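PDB 4YOK: putative flagellar protein FliS from Parabacteroides merdae ATCC 43184, which is of unknown function but has a prealbumin-like N-terminal domain and a C-terminal domain probably of the immunoglobulin-like E-set type. Local coordinates for residues 13-16 and 21-24; 34-39 and 59-64; 109-114 and 179-184; 132-137 and 163-168. All blocks are in the same frame, centred on the assembly; numbering follows the deposited sequence.

Interaction 1: 13-16 and 21-24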
loop_
_atom_site.group_PDB
_atom_site.type_symbol
_atom_site.label_atom_id
_atom_site.label_comp_id
_atom_site.label_asym_id
_atom_site.label_seq_id
_atom_site.Cartn_x
_atom_site.Cartn_y
_atom_site.Cartn_z
ATOM N N VAL A 13 1.810 17.238 -3.271
ATOM C CA VAL A 13 2.176 15.871 -3.644
ATOM C C VAL A 13 2.838 15.252 -2.437
ATOM O O VAL A 13 3.607 15.910 -1.753
ATOM C CB VAL A 13 3.088 15.822 -4.913
ATOM C CG1 VAL A 13 3.585 14.402 -5.192
ATOM C CG2 VAL A 13 2.355 16.356 -6.140
ATOM N N GLY A 14 2.563 13.992 -2.189
ATOM C CA GLY A 14 3.176 13.347 -1.051
ATOM C C GLY A 14 3.315 11.852 -1.169
ATOM O O GLY A 14 2.859 11.244 -2.145
ATOM N N ARG A 15 3.976 11.273 -0.169
ATOM C CA ARG A 15 4.200 9.833 -0.048
ATOM C C ARG A 15 4.127 9.429 1.401
ATOM O O ARG A 15 4.636 10.152 2.266
ATOM C CB ARG A 15 5.615 9.449 -0.565
ATOM C CG ARG A 15 5.814 9.341 -2.060
ATOM C CD ARG A 15 7.298 9.292 -2.385
ATOM N NE ARG A 15 7.946 10.505 -1.882
ATOM C CZ ARG A 15 9.242 10.642 -1.632
ATOM N NH1 ARG A 15 10.087 9.644 -1.880
ATOM N NH2 ARG A 15 9.708 11.778 -1.145
ATOM N N VAL A 16 3.582 8.250 1.662
ATOM C CA VAL A 16 3.648 7.603 2.973
ATOM C C VAL A 16 4.939 6.777 2.933
ATOM O O VAL A 16 5.141 6.011 1.985
ATOM C CB VAL A 16 2.397 6.747 3.262
ATOM C CG1 VAL A 16 2.547 6.007 4.587
ATOM C CG2 VAL A 16 1.148 7.621 3.280
ATOM N N GLN A 21 11.517 5.332 2.617
ATOM C CA GLN A 21 11.108 4.519 1.458
ATOM C C GLN A 21 9.582 4.462 1.323
ATOM O O GLN A 21 8.899 4.219 2.310
ATOM C CB GLN A 21 11.685 3.096 1.571
ATOM C CG GLN A 21 11.713 2.336 0.240
ATOM C CD GLN A 21 12.158 0.898 0.380
ATOM O OE1 GLN A 21 11.582 0.103 1.133
ATOM N NE2 GLN A 21 13.169 0.519 -0.389
ATOM N N ALA A 22 9.041 4.703 0.100
ATOM C CA ALA A 22 7.590 4.689 -0.126
ATOM C C ALA A 22 7.029 3.280 0.088
ATOM O O ALA A 22 7.700 2.291 -0.168
ATOM C CB ALA A 22 7.239 5.199 -1.526
ATOM N N LEU A 23 5.874 3.210 0.697
ATOM C CA LEU A 23 5.226 1.935 0.977
ATOM C C LEU A 23 4.383 1.536 -0.196
ATOM O O LEU A 23 3.809 2.406 -0.865
ATOM C CB LEU A 23 4.342 2.054 2.232
ATOM C CG LEU A 23 5.039 2.428 3.540
ATOM C CD1 LEU A 23 4.065 2.305 4.688
ATOM C CD2 LEU A 23 6.298 1.585 3.767
ATOM N N ASN A 24 4.273 0.219 -0.417
ATOM C CA ASN A 24 3.458 -0.388 -1.476
ATOM C C ASN A 24 2.121 -0.813 -0.842
ATOM O O ASN A 24 2.112 -1.610 0.094
ATOM C CB ASN A 24 4.229 -1.571 -2.056
ATOM C CG ASN A 24 5.594 -1.167 -2.583
ATOM O OD1 ASN A 24 6.644 -1.342 -1.948
ATOM N ND2 ASN A 24 5.591 -0.515 -3.691
HETATM O O HOH W 1 10.185 6.579 -2.212
#
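V16 and L23 meet obliquely across a tight hairpin, and they illustrate how one backbone bond between 13-16 and 21-24 can be accompanied by side-chain contacts on both of its flanks. CG1 of V16 is anti to the backbone N (chi1 176°), which turns this methyl to CD1 of L23, 4.0 Å away. L23 also brings CB and CG close to the carbonyl oxygen V16 O, so the leucine packs on the backbone carbonyl as well as on the valine methyl. V16 O takes one hydrogen bond and a weaker CA-H contact. L23 N donates to V16 O over 3.2 Å, fairly straight at hydrogen (159°) and tilted 20° from the carbonyl plane, while A22 CA approaches V16 O to 3.5 Å. On the flank of R15, the methylene CD touches A22 CB at 4.2 Å. Beyond it the arginine bends at chi3, and a water 3.1 Å from R15 NH1 bridges the arginine to A22 N in the backbone of the short strand. In the fold, strand 9-18 is the hub of its sheet: G14 pairs with F57 of strand 56-62, R15 with V94 and L96 of strand 92-97. V16 and L23 share W77 and V98 as neighbours, and L23 continues to M103 of strand 102-111 and I196 of strand 196-202, where the second domain begins to pack.

Interaction 2: 34-39 and 59-64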
loop_
_atom_site.group_PDB
_atom_site.type_symbol
_atom_site.label_atom_id
_atom_site.label_comp_id
_atom_site.label_asym_id
_atom_site.label_seq_id
_atom_site.Cartn_x
_atom_site.Cartn_y
_atom_site.Cartn_z
ATOM N N LEU A 34 -5.591 9.293 4.003
ATOM C CA LEU A 34 -4.964 10.225 4.939
ATOM C C LEU A 34 -5.924 11.374 5.133
ATOM O O LEU A 34 -6.896 11.501 4.382
ATOM C CB LEU A 34 -3.591 10.730 4.461
ATOM C CG LEU A 34 -2.533 9.683 4.110
ATOM C CD1 LEU A 34 -1.308 10.354 3.597
ATOM C CD2 LEU A 34 -2.215 8.763 5.308
ATOM N N GLN A 35 -5.675 12.219 6.128
ATOM C CA GLN A 35 -6.569 13.347 6.363
ATOM C C GLN A 35 -5.771 14.611 6.476
ATOM O O GLN A 35 -4.696 14.597 7.064
ATOM C CB GLN A 35 -7.415 13.112 7.628
ATOM C CG GLN A 35 -8.455 12.000 7.440
ATOM C CD GLN A 35 -9.231 11.776 8.696
ATOM O OE1 GLN A 35 -8.720 11.246 9.681
ATOM N NE2 GLN A 35 -10.464 12.236 8.704
ATOM N N LEU A 36 -6.269 15.695 5.867
ATOM C CA LEU A 36 -5.627 17.018 5.915
ATOM C C LEU A 36 -6.475 17.924 6.778
ATOM O O LEU A 36 -7.632 18.173 6.431
ATOM C CB LEU A 36 -5.469 17.608 4.499
ATOM C CG LEU A 36 -4.274 17.122 3.689
ATOM C CD1 LEU A 36 -4.510 17.350 2.208
ATOM C CD2 LEU A 36 -3.001 17.861 4.101
ATOM N N TYR A 37 -5.925 18.376 7.918
ATOM C CA TYR A 37 -6.637 19.262 8.864
ATOM C C TYR A 37 -6.158 20.688 8.744
ATOM O O TYR A 37 -4.981 20.921 8.485
ATOM C CB TYR A 37 -6.448 18.815 10.326
ATOM C CG TYR A 37 -7.175 17.541 10.684
ATOM C CD1 TYR A 37 -6.585 16.296 10.474
ATOM C CD2 TYR A 37 -8.448 17.575 11.262
ATOM C CE1 TYR A 37 -7.270 15.116 10.754
ATOM C CE2 TYR A 37 -9.127 16.396 11.580
ATOM C CZ TYR A 37 -8.531 15.168 11.320
ATOM O OH TYR A 37 -9.167 13.979 11.589
ATOM N N GLN A 38 -7.056 21.637 9.011
ATOM C CA GLN A 38 -6.733 23.067 9.047
ATOM C C GLN A 38 -7.337 23.655 10.308
ATOM O O GLN A 38 -8.518 23.430 10.573
ATOM C CB GLN A 38 -7.246 23.786 7.787
ATOM C CG GLN A 38 -6.563 25.124 7.527
ATOM C CD GLN A 38 -6.497 25.490 6.062
ATOM O OE1 GLN A 38 -7.400 25.194 5.267
ATOM N NE2 GLN A 38 -5.434 26.189 5.682
ATOM N N ASP A 39 -6.523 24.339 11.119
ATOM C CA ASP A 39 -7.001 24.989 12.346
ATOM C C ASP A 39 -7.147 26.489 12.095
ATOM O O ASP A 39 -6.163 27.149 11.748
ATOM C CB ASP A 39 -6.040 24.724 13.504
ATOM N N ALA A 59 -3.122 16.378 -4.297
ATOM C CA ALA A 59 -4.343 17.134 -4.072
ATOM C C ALA A 59 -4.166 18.561 -4.520
ATOM O O ALA A 59 -3.103 19.143 -4.276
ATOM C CB ALA A 59 -4.708 17.107 -2.587
ATOM N N LEU A 60 -5.178 19.104 -5.215
ATOM C CA LEU A 60 -5.212 20.518 -5.581
ATOM C C LEU A 60 -5.942 21.200 -4.439
ATOM O O LEU A 60 -7.115 20.903 -4.195
ATOM C CB LEU A 60 -5.889 20.753 -6.955
ATOM C CG LEU A 60 -6.057 22.209 -7.389
ATOM C CD1 LEU A 60 -4.712 22.908 -7.594
ATOM C CD2 LEU A 60 -6.915 22.313 -8.636
ATOM N N LEU A 61 -5.231 22.012 -3.662
ATOM C CA LEU A 61 -5.802 22.657 -2.481
ATOM C C LEU A 61 -5.541 24.156 -2.447
ATOM O O LEU A 61 -4.627 24.652 -3.111
ATOM C CB LEU A 61 -5.194 22.056 -1.196
ATOM C CG LEU A 61 -5.169 20.551 -1.016
ATOM C CD1 LEU A 61 -4.026 20.160 -0.105
ATOM C CD2 LEU A 61 -6.511 20.042 -0.492
ATOM N N PHE A 62 -6.320 24.869 -1.613
ATOM C CA PHE A 62 -6.106 26.283 -1.369
ATOM C C PHE A 62 -4.843 26.427 -0.574
ATOM O O PHE A 62 -4.609 25.625 0.332
ATOM C CB PHE A 62 -7.289 26.909 -0.607
ATOM C CG PHE A 62 -8.567 26.970 -1.399
ATOM C CD1 PHE A 62 -8.695 27.838 -2.474
ATOM C CD2 PHE A 62 -9.657 26.178 -1.053
ATOM C CE1 PHE A 62 -9.876 27.885 -3.218
ATOM C CE2 PHE A 62 -10.843 26.237 -1.787
ATOM C CZ PHE A 62 -10.947 27.097 -2.859
ATOM N N ASP A 63 -4.010 27.422 -0.918
ATOM C CA ASP A 63 -2.762 27.688 -0.212
ATOM C C ASP A 63 -3.051 27.956 1.262
ATOM O O ASP A 63 -4.076 28.559 1.598
ATOM C CB ASP A 63 -2.015 28.893 -0.846
ATOM C CG ASP A 63 -1.356 28.621 -2.201
ATOM O OD1 ASP A 63 -1.721 27.605 -2.857
ATOM O OD2 ASP A 63 -0.510 29.454 -2.633
ATOM N N GLY A 64 -2.186 27.443 2.118
ATOM C CA GLY A 64 -2.314 27.603 3.558
ATOM C C GLY A 64 -1.562 26.537 4.318
ATOM O O GLY A 64 -0.841 25.726 3.726
#
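L36 and L61 come together between two strands that run in roughly the same direction yet exchange no hydrogen bond; they belong to different sheets, 33-37 pairing with 47-50 and 64-70, and 56-62 with 9-18. Their backbones are well separated: L36 CA and A59 CA, a nearest pair, are 10.1 Å apart, and the gap narrows to 8.4 Å between Q38 CA and G64 CA, where the second chain enters strand 64-70. Such a spacing has to be bridged by side chains. L36 and L61 both have CG beside the backbone N and send one branch inward, so that CD1 of L36 meets CD1 of L61 at 3.7 Å with the two chains slanting past each other. At the end of the contact the job passes to an amide. Q38 has CG anti to its N (chi1 -161°) and stretches out beyond it, laying NE2 beside the backbone of G64, 4.0 Å from G64 CA; this is a packing contact, with no hydrogen bond between the two. G64 adopts phi 158° and psi -174°, a conformation that belongs to glycine, and its bare CA is what lets the amide come so near. On the other face of strand 33-37, Y37 OH makes a weak bond to Q35 OE1 at 3.4 Å. L61 extends the apolar layer to L12 and I47, and L36 extends it to V49 and Y66. Two sheets facing each other across an apolar layer are the beta sandwich of the prealbumin-like fold, the architecture of the transthyretin clan.

Interaction 3: 109-114 and 179-184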
loop_
_atom_site.group_PDB
_atom_site.type_symbol
_atom_site.label_atom_id
_atom_site.label_comp_id
_atom_site.label_asym_id
_atom_site.label_seq_id
_atom_site.Cartn_x
_atom_site.Cartn_y
_atom_site.Cartn_z
ATOM N N LEU A 109 9.448 -12.863 -8.007
ATOM C CA LEU A 109 8.133 -13.361 -8.447
ATOM C C LEU A 109 8.201 -13.837 -9.883
ATOM O O LEU A 109 8.730 -13.140 -10.744
ATOM C CB LEU A 109 7.039 -12.281 -8.299
ATOM C CG LEU A 109 7.041 -11.461 -6.981
ATOM C CD1 LEU A 109 5.911 -10.435 -6.986
ATOM C CD2 LEU A 109 6.912 -12.381 -5.727
ATOM N N SER A 110 7.650 -15.019 -10.148
ATOM C CA SER A 110 7.678 -15.568 -11.503
ATOM C C SER A 110 6.515 -16.525 -11.711
ATOM O O SER A 110 5.876 -16.953 -10.731
ATOM C CB SER A 110 9.007 -16.276 -11.762
ATOM O OG SER A 110 9.196 -17.312 -10.812
ATOM N N VAL A 111 6.243 -16.869 -12.977
ATOM C CA VAL A 111 5.180 -17.803 -13.314
ATOM C C VAL A 111 5.690 -18.796 -14.338
ATOM O O VAL A 111 6.415 -18.425 -15.263
ATOM C CB VAL A 111 3.819 -17.192 -13.774
ATOM C CG1 VAL A 111 3.153 -16.361 -12.680
ATOM C CG2 VAL A 111 3.924 -16.411 -15.091
ATOM N N THR A 112 5.294 -20.047 -14.173
ATOM C CA THR A 112 5.517 -21.112 -15.143
ATOM C C THR A 112 4.131 -21.415 -15.735
ATOM O O THR A 112 3.189 -20.650 -15.510
ATOM C CB THR A 112 6.203 -22.335 -14.504
ATOM O OG1 THR A 112 5.259 -22.985 -13.643
ATOM C CG2 THR A 112 7.491 -21.974 -13.767
ATOM N N GLY A 113 3.995 -22.519 -16.456
ATOM C CA GLY A 113 2.686 -22.925 -16.948
ATOM C C GLY A 113 1.839 -23.521 -15.828
ATOM O O GLY A 113 0.611 -23.495 -15.899
ATOM N N SER A 114 2.496 -24.024 -14.763
ATOM C CA SER A 114 1.880 -24.738 -13.650
ATOM C C SER A 114 1.778 -23.905 -12.349
ATOM O O SER A 114 0.827 -24.100 -11.585
ATOM C CB SER A 114 2.658 -26.038 -13.406
ATOM O OG SER A 114 3.141 -26.300 -12.092
ATOM N N LYS A 179 -3.180 -10.811 -21.975
ATOM C CA LYS A 179 -2.174 -10.244 -22.894
ATOM C C LYS A 179 -1.033 -9.608 -22.108
ATOM O O LYS A 179 0.078 -9.486 -22.617
ATOM C CB LYS A 179 -2.788 -9.239 -23.874
ATOM C CG LYS A 179 -3.732 -9.899 -24.863
ATOM C CD LYS A 179 -4.208 -8.928 -25.925
ATOM C CE LYS A 179 -5.416 -9.464 -26.653
ATOM N NZ LYS A 179 -5.991 -8.456 -27.584
ATOM N N ALA A 180 -1.308 -9.201 -20.884
ATOM C CA ALA A 180 -0.314 -8.641 -19.966
ATOM C C ALA A 180 -0.539 -9.282 -18.629
ATOM O O ALA A 180 -1.688 -9.570 -18.295
ATOM C CB ALA A 180 -0.448 -7.125 -19.873
ATOM N N LEU A 181 0.534 -9.524 -17.865
ATOM C CA LEU A 181 0.387 -10.168 -16.566
ATOM C C LEU A 181 1.285 -9.497 -15.549
ATOM O O LEU A 181 2.483 -9.295 -15.798
ATOM C CB LEU A 181 0.707 -11.682 -16.678
ATOM C CG LEU A 181 0.294 -12.569 -15.501
ATOM C CD1 LEU A 181 -1.243 -12.709 -15.418
ATOM C CD2 LEU A 181 0.963 -13.949 -15.601
ATOM N N TYR A 182 0.704 -9.157 -14.400
ATOM C CA TYR A 182 1.405 -8.459 -13.313
ATOM C C TYR A 182 1.299 -9.261 -12.025
ATOM O O TYR A 182 0.265 -9.875 -11.777
ATOM C CB TYR A 182 0.799 -7.059 -13.116
ATOM C CG TYR A 182 0.933 -6.144 -14.312
ATOM C CD1 TYR A 182 0.056 -6.238 -15.389
ATOM C CD2 TYR A 182 1.912 -5.151 -14.351
ATOM C CE1 TYR A 182 0.162 -5.386 -16.486
ATOM C CE2 TYR A 182 2.018 -4.283 -15.441
ATOM C CZ TYR A 182 1.133 -4.398 -16.499
ATOM O OH TYR A 182 1.214 -3.541 -17.578
ATOM N N ALA A 183 2.371 -9.298 -11.228
ATOM C CA ALA A 183 2.391 -10.063 -9.986
ATOM C C ALA A 183 2.612 -9.156 -8.803
ATOM O O ALA A 183 3.218 -8.082 -8.933
ATOM C CB ALA A 183 3.479 -11.136 -10.034
ATOM N N ARG A 184 2.161 -9.610 -7.631
ATOM C CA ARG A 184 2.353 -8.876 -6.381
ATOM C C ARG A 184 2.214 -9.837 -5.211
ATOM O O ARG A 184 1.517 -10.860 -5.315
ATOM C CB ARG A 184 1.322 -7.716 -6.253
ATOM C CG ARG A 184 1.829 -6.533 -5.432
ATOM C CD ARG A 184 0.759 -5.441 -5.326
ATOM N NE ARG A 184 1.298 -4.144 -4.881
ATOM C CZ ARG A 184 0.554 -3.125 -4.453
ATOM N NH1 ARG A 184 -0.770 -3.235 -4.402
ATOM N NH2 ARG A 184 1.133 -1.994 -4.047
#
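The flat group that matters between L109 and R184 is a peptide, for no aromatic ring takes part in the contact. CD1 of L109 sits over one face of the A183-R184 peptide unit, 3.9 Å from R184 N and almost directly above that atom. A second flat group, the guanidinium of R184, is carried off in another direction: the side chain leaves its strand away from L109 and is extended, and its nitrogens bond to backbone carbonyls, NE to S198 O, NH1 to A144 O and NH2 to L25 O. One bond from each nitrogen should restrict the group's rotation. The rest of the contact is aliphatic. L109 also rests on A183, with CD1 at 4.0 Å and CB at 4.1 Å from A183 CB, the small alanine allowing both carbons to approach. Two residues further along the strand, V111 and L181 reach for each other tip to tip, CG2 of V111 lying 3.9 Å from CD2 of L181. CG of L181 is anti to its backbone N (chi1 -166°), which brings CD2 to V111. Beyond V111 the chain turns away, and T112 OG1 accepts from S114 N at 3.2 Å in an ST turn. The two segments run in largely opposed directions, but they belong to facing sheets: L138 of strand 131-139 touches V111, L181 and A183, while strand 115-124 supplies A118 beside L109 and M116 against A183, and L203 touches V111 near the C-terminus.

Interaction 4: 132-137 and 163-168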
loop_
_atom_site.group_PDB
_atom_site.type_symbol
_atom_site.label_atom_id
_atom_site.label_comp_id
_atom_site.label_asym_id
_atom_site.label_seq_id
_atom_site.Cartn_x
_atom_site.Cartn_y
_atom_site.Cartn_z
ATOM N N SER A 132 -1.364 -12.509 9.758
ATOM C CA SER A 132 -2.704 -13.094 9.597
ATOM C C SER A 132 -2.723 -13.942 8.302
ATOM O O SER A 132 -3.065 -15.132 8.329
ATOM C CB SER A 132 -3.763 -11.989 9.552
ATOM O OG SER A 132 -5.031 -12.544 9.236
ATOM N N ARG A 133 -2.268 -13.343 7.180
ATOM C CA ARG A 133 -2.178 -14.078 5.929
ATOM C C ARG A 133 -1.182 -13.439 4.982
ATOM O O ARG A 133 -0.889 -12.246 5.081
ATOM C CB ARG A 133 -3.553 -14.240 5.228
ATOM C CG ARG A 133 -4.240 -12.966 4.815
ATOM C CD ARG A 133 -5.523 -13.302 4.086
ATOM N NE ARG A 133 -6.221 -12.099 3.641
ATOM C CZ ARG A 133 -7.314 -11.605 4.217
ATOM N NH1 ARG A 133 -7.859 -12.218 5.260
ATOM N NH2 ARG A 133 -7.881 -10.504 3.741
ATOM N N VAL A 134 -0.656 -14.272 4.087
ATOM C CA VAL A 134 0.231 -13.889 2.997
ATOM C C VAL A 134 -0.534 -14.212 1.704
ATOM O O VAL A 134 -1.152 -15.283 1.592
ATOM C CB VAL A 134 1.596 -14.598 3.111
ATOM C CG1 VAL A 134 2.475 -14.272 1.920
ATOM C CG2 VAL A 134 2.295 -14.195 4.413
HETATM N N MSE A 135 -0.494 -13.300 0.742
HETATM C CA MSE A 135 -1.258 -13.456 -0.502
HETATM C C MSE A 135 -0.365 -13.360 -1.726
HETATM O O MSE A 135 0.475 -12.458 -1.825
HETATM C CB MSE A 135 -2.372 -12.383 -0.599
HETATM C CG MSE A 135 -3.353 -12.434 0.563
HETATM SE SE MSE A 135 -4.507 -10.875 0.530
HETATM C CE MSE A 135 -3.185 -9.629 1.413
ATOM N N LEU A 136 -0.545 -14.311 -2.645
ATOM C CA LEU A 136 0.121 -14.361 -3.951
ATOM C C LEU A 136 -0.920 -13.910 -4.945
ATOM O O LEU A 136 -2.015 -14.469 -4.962
ATOM C CB LEU A 136 0.658 -15.773 -4.243
ATOM C CG LEU A 136 2.141 -16.002 -3.912
ATOM C CD1 LEU A 136 2.468 -15.706 -2.460
ATOM C CD2 LEU A 136 2.607 -17.376 -4.348
ATOM N N LEU A 137 -0.630 -12.834 -5.698
ATOM C CA LEU A 137 -1.595 -12.225 -6.605
ATOM C C LEU A 137 -1.090 -12.060 -8.014
ATOM O O LEU A 137 0.092 -11.758 -8.230
ATOM C CB LEU A 137 -1.971 -10.811 -6.076
ATOM C CG LEU A 137 -2.419 -10.707 -4.618
ATOM C CD1 LEU A 137 -2.297 -9.267 -4.095
ATOM C CD2 LEU A 137 -3.830 -11.250 -4.437
ATOM N N VAL A 163 10.686 -16.603 3.013
ATOM C CA VAL A 163 9.453 -17.257 2.588
ATOM C C VAL A 163 9.647 -17.806 1.160
ATOM O O VAL A 163 10.283 -17.146 0.326
ATOM C CB VAL A 163 8.280 -16.245 2.694
ATOM C CG1 VAL A 163 7.002 -16.822 2.159
ATOM C CG2 VAL A 163 8.084 -15.796 4.138
ATOM N N ASN A 164 9.162 -19.038 0.917
ATOM C CA ASN A 164 9.245 -19.730 -0.379
ATOM C C ASN A 164 7.891 -20.378 -0.685
ATOM O O ASN A 164 7.542 -21.384 -0.078
ATOM C CB ASN A 164 10.393 -20.766 -0.362
ATOM C CG ASN A 164 10.737 -21.326 -1.716
ATOM O OD1 ASN A 164 10.682 -20.626 -2.731
ATOM N ND2 ASN A 164 11.177 -22.582 -1.756
ATOM N N LEU A 165 7.100 -19.755 -1.560
ATOM C CA LEU A 165 5.733 -20.196 -1.863
ATOM C C LEU A 165 5.531 -20.522 -3.332
ATOM O O LEU A 165 6.156 -19.920 -4.216
ATOM C CB LEU A 165 4.714 -19.110 -1.443
ATOM C CG LEU A 165 4.861 -18.544 -0.021
ATOM C CD1 LEU A 165 3.935 -17.369 0.217
ATOM C CD2 LEU A 165 4.596 -19.604 1.049
ATOM N N SER A 166 4.650 -21.497 -3.586
ATOM C CA SER A 166 4.252 -21.903 -4.940
ATOM C C SER A 166 2.758 -22.073 -4.953
ATOM O O SER A 166 2.221 -22.824 -4.140
ATOM C CB SER A 166 4.956 -23.180 -5.382
ATOM O OG SER A 166 6.305 -22.905 -5.710
ATOM N N ALA A 167 2.086 -21.319 -5.804
ATOM C CA ALA A 167 0.624 -21.356 -5.933
ATOM C C ALA A 167 0.276 -22.029 -7.243
ATOM O O ALA A 167 0.868 -21.699 -8.281
ATOM C CB ALA A 167 0.046 -19.942 -5.870
ATOM N N ASP A 168 -0.647 -22.995 -7.200
ATOM C CA ASP A 168 -1.024 -23.753 -8.394
ATOM C C ASP A 168 -1.937 -22.916 -9.292
ATOM O O ASP A 168 -3.089 -22.672 -8.945
ATOM C CB ASP A 168 -1.719 -25.059 -7.981
ATOM C CG ASP A 168 -2.005 -26.016 -9.116
ATOM O OD1 ASP A 168 -1.715 -25.662 -10.281
ATOM O OD2 ASP A 168 -2.401 -27.147 -8.834
#
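L136 and L165 are pressed together more closely than usual van der Waals contact, CD1 of L136 lying only 3.5 Å from CD1 of L165. The squeeze coincides with an uncommon torsion: chi1 of L136 is -97°, well off the staggered values, which suggests that the leucine is twisted to fit its place between the sheets. Its two branches are used separately. While CD1 bears on L165, CD2 goes to A167, 3.9 Å from A167 CB, and also lies 4.0 Å from L165 CB, so the fork of L136 straddles two residues of the strand it faces. L165 in turn divides its attention, for its CD1 also meets CG1 of V134 at 3.8 Å, each side chain slanting past the other. V134 has CG1 anti to its backbone N (chi1 176°), and this methyl is the one that points at the leucine. Beneath these side chains the strands 132-137 and 163-168 approach to 8.8 Å, with N-to-C directions 54° apart, far from aligned. At the start of 132-137, S132 and R133 both lie opposite L188 of strand 182-189, a classic beta bulge in strand 131-139. F120 and I122 of strand 115-124 adjoin V134, and V185 of strand 182-189 adjoins L136. Four aliphatic residues with no hydrogen bond between the segments suggest that cohesion here rests mainly on dispersion and exclusion of water, and specificity probably on shape, namely the fit of branched methyls around one small alanine.

The four contacts fall into two pairs, one in each domain. Interactions 1 and 2, with centres 17 Å apart, are linked by V16 CG2 touching L34 CD1 at 3.7 Å, so the hairpin and the sandwich interior are continuous. Interactions 3 and 4, 13 Å between centres, share the sheet containing strands 131-139 and 182-189, where R184 O and L137 N lie 2.9 Å apart in a probable hydrogen bond. At the domain interface interactions 1 and 3 meet: R184 NH2 packs 3.6 Å from N24 C and bonds to the adjacent L25 O. Interactions 2 and 4 remain far apart, about 19 Å between nearest atoms. The bound magnesium lies about 11 Å from the V16 side chain.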